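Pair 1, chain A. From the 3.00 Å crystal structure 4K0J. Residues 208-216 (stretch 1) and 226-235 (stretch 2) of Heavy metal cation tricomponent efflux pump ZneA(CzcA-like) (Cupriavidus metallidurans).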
# COMPACT_ATOMS: atom_id res chain seq x y z
N GLU A 208 -15.16 -21.02 -35.24
CA GLU A 208 -15.82 -21.88 -34.26
C GLU A 208 -15.32 -23.33 -34.24
O GLU A 208 -15.51 -24.04 -33.25
CB GLU A 208 -17.34 -21.86 -34.45
CG GLU A 208 -18.01 -20.60 -33.94
CD GLU A 208 -19.47 -20.48 -34.37
OE1 GLU A 208 -19.77 -20.80 -35.54
OE2 GLU A 208 -20.30 -20.08 -33.53
N ASN A 209 -14.70 -23.78 -35.33
CA ASN A 209 -14.17 -25.14 -35.39
C ASN A 209 -12.68 -25.23 -35.08
O ASN A 209 -11.94 -25.99 -35.71
CB ASN A 209 -14.50 -25.81 -36.73
CG ASN A 209 -13.90 -25.08 -37.92
OD1 ASN A 209 -12.77 -25.34 -38.31
ND2 ASN A 209 -14.67 -24.16 -38.49
N ASN A 210 -12.24 -24.46 -34.09
CA ASN A 210 -10.88 -24.56 -33.60
C ASN A 210 -10.87 -24.77 -32.09
O ASN A 210 -10.64 -23.84 -31.31
CB ASN A 210 -10.07 -23.31 -33.97
CG ASN A 210 -8.66 -23.34 -33.40
OD1 ASN A 210 -7.84 -24.16 -33.81
ND2 ASN A 210 -8.39 -22.46 -32.44
N ALA A 211 -11.13 -26.00 -31.67
CA ALA A 211 -11.18 -26.33 -30.26
C ALA A 211 -10.79 -27.78 -30.00
O ALA A 211 -11.00 -28.65 -30.84
CB ALA A 211 -12.56 -26.04 -29.69
N ASN A 212 -10.20 -28.02 -28.83
CA ASN A 212 -9.85 -29.36 -28.41
C ASN A 212 -10.61 -29.74 -27.15
O ASN A 212 -10.12 -29.53 -26.05
CB ASN A 212 -8.34 -29.46 -28.15
CG ASN A 212 -7.55 -29.81 -29.39
OD1 ASN A 212 -8.02 -29.60 -30.51
ND2 ASN A 212 -6.35 -30.35 -29.19
N ALA A 213 -11.80 -30.30 -27.32
CA ALA A 213 -12.59 -30.74 -26.18
C ALA A 213 -11.91 -31.88 -25.44
O ALA A 213 -11.05 -32.58 -25.99
CB ALA A 213 -13.98 -31.15 -26.62
N GLY A 214 -12.27 -32.05 -24.17
CA GLY A 214 -11.84 -33.20 -23.40
C GLY A 214 -13.08 -33.93 -22.93
O GLY A 214 -14.08 -33.30 -22.60
N GLY A 215 -13.02 -35.25 -22.91
CA GLY A 215 -14.16 -36.06 -22.51
C GLY A 215 -14.08 -36.57 -21.08
O GLY A 215 -14.80 -37.50 -20.72
N SER A 216 -13.23 -35.94 -20.27
CA SER A 216 -12.98 -36.37 -18.89
C SER A 216 -12.56 -37.84 -18.80
O SER A 216 -11.87 -38.35 -19.69
CB SER A 216 -14.20 -36.11 -17.99
OG SER A 216 -15.28 -36.96 -18.32
N VAL A 226 -8.26 -40.67 -19.64
CA VAL A 226 -8.81 -39.39 -20.06
C VAL A 226 -9.09 -39.38 -21.56
O VAL A 226 -8.34 -39.96 -22.34
CB VAL A 226 -7.91 -38.19 -19.67
CG1 VAL A 226 -7.47 -38.30 -18.21
CG2 VAL A 226 -6.70 -38.09 -20.58
N VAL A 227 -10.18 -38.73 -21.95
CA VAL A 227 -10.54 -38.66 -23.36
C VAL A 227 -10.11 -37.34 -23.99
O VAL A 227 -10.45 -36.27 -23.50
CB VAL A 227 -12.04 -38.86 -23.58
CG1 VAL A 227 -12.36 -38.84 -25.07
CG2 VAL A 227 -12.50 -40.18 -22.96
N ARG A 228 -9.37 -37.43 -25.09
CA ARG A 228 -8.91 -36.24 -25.78
C ARG A 228 -9.49 -36.13 -27.18
O ARG A 228 -9.20 -36.96 -28.05
CB ARG A 228 -7.39 -36.24 -25.88
CG ARG A 228 -6.71 -35.78 -24.63
CD ARG A 228 -5.21 -35.88 -24.77
NE ARG A 228 -4.72 -35.19 -25.96
CZ ARG A 228 -3.44 -34.97 -26.22
NH1 ARG A 228 -3.09 -34.33 -27.33
NH2 ARG A 228 -2.50 -35.37 -25.37
N GLY A 229 -10.30 -35.11 -27.40
CA GLY A 229 -10.70 -34.73 -28.74
C GLY A 229 -9.76 -33.64 -29.23
O GLY A 229 -9.46 -32.71 -28.49
N VAL A 230 -9.29 -33.76 -30.46
CA VAL A 230 -8.35 -32.79 -31.01
C VAL A 230 -8.89 -32.17 -32.28
O VAL A 230 -9.11 -32.86 -33.28
CB VAL A 230 -6.98 -33.44 -31.30
CG1 VAL A 230 -6.06 -32.44 -31.96
CG2 VAL A 230 -6.36 -33.96 -30.02
N GLY A 231 -9.12 -30.86 -32.24
CA GLY A 231 -9.65 -30.14 -33.38
C GLY A 231 -8.94 -28.82 -33.60
O GLY A 231 -9.35 -28.01 -34.42
N LEU A 232 -7.87 -28.61 -32.84
CA LEU A 232 -7.06 -27.41 -32.97
C LEU A 232 -6.32 -27.41 -34.31
O LEU A 232 -5.66 -28.39 -34.66
CB LEU A 232 -6.06 -27.33 -31.81
CG LEU A 232 -5.37 -26.00 -31.55
CD1 LEU A 232 -6.37 -24.95 -31.08
CD2 LEU A 232 -4.26 -26.17 -30.52
N ILE A 233 -6.45 -26.32 -35.07
CA ILE A 233 -5.77 -26.20 -36.36
C ILE A 233 -4.26 -26.08 -36.16
O ILE A 233 -3.81 -25.41 -35.23
CB ILE A 233 -6.32 -25.00 -37.18
CG1 ILE A 233 -5.66 -24.93 -38.55
CG2 ILE A 233 -6.14 -23.69 -36.42
CD1 ILE A 233 -5.99 -23.69 -39.31
N ARG A 234 -3.49 -26.74 -37.03
CA ARG A 234 -2.04 -26.86 -36.82
C ARG A 234 -1.21 -26.18 -37.89
O ARG A 234 -0.15 -25.64 -37.62
CB ARG A 234 -1.62 -28.33 -36.72
CG ARG A 234 -2.09 -29.06 -35.47
CD ARG A 234 -1.47 -28.47 -34.22
NE ARG A 234 -1.95 -29.14 -33.01
CZ ARG A 234 -1.84 -28.65 -31.78
NH1 ARG A 234 -1.25 -27.47 -31.58
NH2 ARG A 234 -2.31 -29.34 -30.75
N ASN A 235 -1.69 -26.24 -39.12
CA ASN A 235 -0.99 -25.59 -40.21
C ASN A 235 -1.95 -25.27 -41.34
O ASN A 235 -3.07 -25.77 -41.35
CB ASN A 235 0.17 -26.47 -40.71
CG ASN A 235 -0.28 -27.87 -41.07
OD1 ASN A 235 -1.47 -28.15 -41.20
ND2 ASN A 235 0.69 -28.77 -41.24

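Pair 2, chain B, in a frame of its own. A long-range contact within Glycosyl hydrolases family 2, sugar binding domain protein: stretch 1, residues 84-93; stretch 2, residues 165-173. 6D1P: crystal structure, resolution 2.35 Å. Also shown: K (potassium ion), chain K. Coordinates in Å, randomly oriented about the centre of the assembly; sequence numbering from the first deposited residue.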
# COMPACT_ATOMS: atom_id res chain seq x y z
N ASN B 84 6.39 -3.59 4.72
CA ASN B 84 5.55 -4.37 5.61
C ASN B 84 4.39 -4.95 4.82
O ASN B 84 3.75 -4.25 4.04
CB ASN B 84 5.00 -3.49 6.74
CG ASN B 84 6.08 -2.81 7.53
OD1 ASN B 84 7.10 -3.41 7.90
ND2 ASN B 84 5.86 -1.51 7.80
N TYR B 85 4.10 -6.23 5.04
CA TYR B 85 3.00 -6.84 4.31
C TYR B 85 1.71 -6.11 4.63
O TYR B 85 1.52 -5.61 5.74
CB TYR B 85 2.90 -8.35 4.61
CG TYR B 85 2.16 -8.78 5.88
CD1 TYR B 85 0.91 -9.38 5.79
CD2 TYR B 85 2.73 -8.64 7.13
CE1 TYR B 85 0.24 -9.82 6.91
CE2 TYR B 85 2.06 -9.07 8.28
CZ TYR B 85 0.82 -9.67 8.15
OH TYR B 85 0.12 -10.11 9.26
N TYR B 86 0.83 -6.01 3.63
CA TYR B 86 -0.33 -5.14 3.72
C TYR B 86 -1.33 -5.67 4.75
O TYR B 86 -1.69 -6.85 4.72
CB TYR B 86 -0.98 -5.01 2.34
CG TYR B 86 -2.26 -4.23 2.38
CD1 TYR B 86 -2.25 -2.83 2.39
CD2 TYR B 86 -3.48 -4.88 2.44
CE1 TYR B 86 -3.43 -2.10 2.43
CE2 TYR B 86 -4.67 -4.16 2.49
CZ TYR B 86 -4.63 -2.77 2.48
OH TYR B 86 -5.81 -2.07 2.54
N GLN B 87 -1.78 -4.80 5.66
CA GLN B 87 -2.74 -5.18 6.70
C GLN B 87 -3.84 -4.12 6.72
O GLN B 87 -3.68 -3.05 7.31
CB GLN B 87 -2.08 -5.32 8.07
CG GLN B 87 -1.12 -6.46 8.16
CD GLN B 87 -0.48 -6.58 9.53
OE1 GLN B 87 0.34 -5.75 9.94
NE2 GLN B 87 -0.86 -7.60 10.25
N GLY B 88 -4.96 -4.44 6.08
CA GLY B 88 -6.00 -3.47 5.86
C GLY B 88 -7.15 -4.00 5.03
O GLY B 88 -7.28 -5.20 4.80
N PRO B 89 -8.02 -3.10 4.59
CA PRO B 89 -9.21 -3.52 3.85
C PRO B 89 -8.98 -3.61 2.34
O PRO B 89 -8.04 -3.04 1.77
CB PRO B 89 -10.21 -2.41 4.19
CG PRO B 89 -9.31 -1.17 4.27
CD PRO B 89 -8.05 -1.67 4.94
N GLY B 90 -9.86 -4.37 1.69
CA GLY B 90 -9.89 -4.49 0.24
C GLY B 90 -11.24 -5.04 -0.15
O GLY B 90 -11.97 -5.58 0.68
N TRP B 91 -11.57 -4.88 -1.44
CA TRP B 91 -12.92 -5.18 -1.92
C TRP B 91 -12.89 -6.09 -3.13
O TRP B 91 -12.05 -5.94 -4.02
CB TRP B 91 -13.66 -3.90 -2.30
CG TRP B 91 -14.28 -3.09 -1.18
CD1 TRP B 91 -13.70 -2.07 -0.48
CD2 TRP B 91 -15.61 -3.22 -0.66
NE1 TRP B 91 -14.59 -1.55 0.44
CE2 TRP B 91 -15.76 -2.25 0.35
CE3 TRP B 91 -16.69 -4.06 -0.96
CZ2 TRP B 91 -16.95 -2.10 1.07
CZ3 TRP B 91 -17.86 -3.91 -0.24
CH2 TRP B 91 -17.98 -2.94 0.75
N TYR B 92 -13.86 -7.00 -3.21
CA TYR B 92 -14.10 -7.80 -4.41
C TYR B 92 -15.51 -7.53 -4.94
O TYR B 92 -16.42 -7.23 -4.16
CB TYR B 92 -13.97 -9.29 -4.13
CG TYR B 92 -12.64 -9.75 -3.60
CD1 TYR B 92 -12.34 -9.68 -2.25
CD2 TYR B 92 -11.71 -10.32 -4.46
CE1 TYR B 92 -11.13 -10.15 -1.76
CE2 TYR B 92 -10.51 -10.78 -3.99
CZ TYR B 92 -10.21 -10.69 -2.64
OH TYR B 92 -9.00 -11.16 -2.19
N ARG B 93 -15.69 -7.66 -6.26
CA ARG B 93 -17.02 -7.51 -6.84
C ARG B 93 -17.13 -8.31 -8.12
O ARG B 93 -16.14 -8.50 -8.84
CB ARG B 93 -17.36 -6.05 -7.11
CG ARG B 93 -16.47 -5.38 -8.14
CD ARG B 93 -16.84 -3.89 -8.29
NE ARG B 93 -16.09 -3.26 -9.37
CZ ARG B 93 -15.98 -1.95 -9.56
NH1 ARG B 93 -16.59 -1.08 -8.75
NH2 ARG B 93 -15.25 -1.50 -10.56
N ALA B 165 -20.66 -7.90 -3.91
CA ALA B 165 -19.41 -7.31 -3.44
C ALA B 165 -19.07 -7.88 -2.08
O ALA B 165 -19.96 -8.15 -1.27
CB ALA B 165 -19.48 -5.77 -3.37
N ILE B 166 -17.78 -8.07 -1.85
CA ILE B 166 -17.29 -8.64 -0.61
C ILE B 166 -16.11 -7.81 -0.13
O ILE B 166 -15.14 -7.64 -0.87
CB ILE B 166 -16.86 -10.10 -0.78
CG1 ILE B 166 -18.03 -10.90 -1.34
CG2 ILE B 166 -16.43 -10.66 0.57
CD1 ILE B 166 -17.65 -12.26 -1.80
N ARG B 167 -16.20 -7.31 1.10
CA ARG B 167 -15.13 -6.55 1.73
C ARG B 167 -14.38 -7.48 2.67
O ARG B 167 -14.99 -8.07 3.57
CB ARG B 167 -15.70 -5.35 2.49
CG ARG B 167 -14.68 -4.43 3.16
CD ARG B 167 -15.39 -3.34 4.00
NE ARG B 167 -14.50 -2.31 4.54
CZ ARG B 167 -13.81 -2.44 5.68
NH1 ARG B 167 -13.88 -3.56 6.39
NH2 ARG B 167 -13.05 -1.45 6.10
N CYS B 168 -13.07 -7.62 2.46
CA CYS B 168 -12.20 -8.37 3.37
C CYS B 168 -11.22 -7.43 4.03
O CYS B 168 -10.76 -6.46 3.42
CB CYS B 168 -11.42 -9.47 2.65
SG CYS B 168 -12.44 -10.85 2.15
N ASP B 169 -10.89 -7.71 5.28
CA ASP B 169 -9.99 -6.84 6.02
C ASP B 169 -9.07 -7.69 6.89
O ASP B 169 -9.54 -8.59 7.60
CB ASP B 169 -10.78 -5.84 6.87
CG ASP B 169 -9.89 -5.02 7.78
OD1 ASP B 169 -9.50 -3.92 7.38
OD2 ASP B 169 -9.56 -5.51 8.89
N ASN B 170 -7.77 -7.41 6.81
CA ASN B 170 -6.77 -7.99 7.71
C ASN B 170 -5.97 -6.88 8.39
O ASN B 170 -4.75 -6.97 8.55
CB ASN B 170 -5.85 -8.98 6.97
CG ASN B 170 -4.87 -8.28 6.01
OD1 ASN B 170 -5.13 -7.15 5.54
ND2 ASN B 170 -3.75 -8.93 5.74
N SER B 171 -6.66 -5.82 8.81
CA SER B 171 -6.04 -4.84 9.69
C SER B 171 -5.60 -5.49 11.00
O SER B 171 -6.20 -6.46 11.47
CB SER B 171 -7.00 -3.68 9.99
OG SER B 171 -7.44 -3.06 8.80
N ARG B 172 -4.54 -4.94 11.59
CA ARG B 172 -4.11 -5.38 12.90
C ARG B 172 -5.18 -5.13 13.94
O ARG B 172 -5.73 -4.03 14.02
CB ARG B 172 -2.83 -4.65 13.29
CG ARG B 172 -1.71 -4.92 12.36
CD ARG B 172 -0.50 -4.12 12.73
NE ARG B 172 0.19 -4.66 13.91
CZ ARG B 172 1.11 -5.62 13.87
NH1 ARG B 172 1.45 -6.18 12.72
NH2 ARG B 172 1.70 -6.01 14.99
N ASP B 173 -5.47 -6.13 14.77
CA ASP B 173 -6.52 -5.98 15.77
C ASP B 173 -6.16 -6.84 16.98
O ASP B 173 -6.29 -8.07 16.93
CB ASP B 173 -7.86 -6.38 15.17
CG ASP B 173 -9.02 -6.23 16.13
OD1 ASP B 173 -8.80 -5.91 17.31
OD2 ASP B 173 -10.17 -6.45 15.67
K K K . -4.70 -10.14 16.16
O HOH W 1 -3.44 -2.73 10.00
O HOH W 2 -3.18 -9.21 9.15
O HOH W 3 -4.46 -8.54 14.09
O HOH W 4 -2.46 -8.79 17.97

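The sharpest difference lies at one matched pair of positions, Gly A214 in pair 1 and Trp B91 in pair 2. Each faces an arginine across an antiparallel, non-hydrogen-bonded bridge, Arg A228 and Arg B167 respectively. In pair 1 the glycine offers no side chain, and the arginine side chain stays clear of the opposite stretch, its closest approach being Arg A228 CB to Ala A213 O at 5.2 Å. In pair 2 the indole covers its neighbor: Arg B167 CB lies 3.5 Å from the centroid of the Trp B91 six-membered ring, almost exactly on the ring normal, a CH-pi contact. The arginine chain is extended, with its first three chi angles all t, so its guanidinium reaches on to Pro B89, where Arg B167 NH2 is 3.6 Å from Pro B89 CB. A flat aromatic surface and a long aliphatic chain suit such a laminated arrangement.

The shared geometry is two antiparallel strands running into less regular segments, and fourteen residues superpose with an RMSD of 0.9 Å. Backbone hydrogen bonds recur at matched places. Gly A215 N donates to Val A227 O at 2.8 Å, just as Tyr B92 N donates to Ile B166 O at 2.7 Å. The beta-branched residues Val A227 and Ile B166 match closely and suit extended backbone. Opposite Val A227, Gly A215 leaves room: an ideal CB there would sit 2.8 Å from Val A227 CB, a clash. In pair 2 the CB atoms of Tyr B92 and Ile B166 are 4.5 Å apart, so both side chains fit on the face they share with Cys B168.

Where the strands give way to loop, both pairs recruit asparagine, but from opposite stretches. Asn A212, matched with Pro B89, uses OD1 to accept hydrogen bonds from Gly A231 N at 2.4 Å, which is very short, and from Leu A232 N at 2.5 Å. In pair 2, Asn B170, matched with Gly A231, does the reaching: Gly B88 N donates to its OD1 at 2.8 Å, and its ND2 donates to Tyr B86 O at 3.1 Å. A carboxamide suits such a place because it carries both an acceptor and a donor; Asn B170 uses both across the contact.

Farther along, Asn A210 and Gln B87 match. Ile A233 N donates to Asn A210 OD1 at 2.9 Å, whereas the longer glutamine meets a side chain: Arg B172 NH1 donates to Gln B87 OE1 at 3.0 Å. The amide therefore serves a backbone NH in pair 1 and a guanidinium in pair 2.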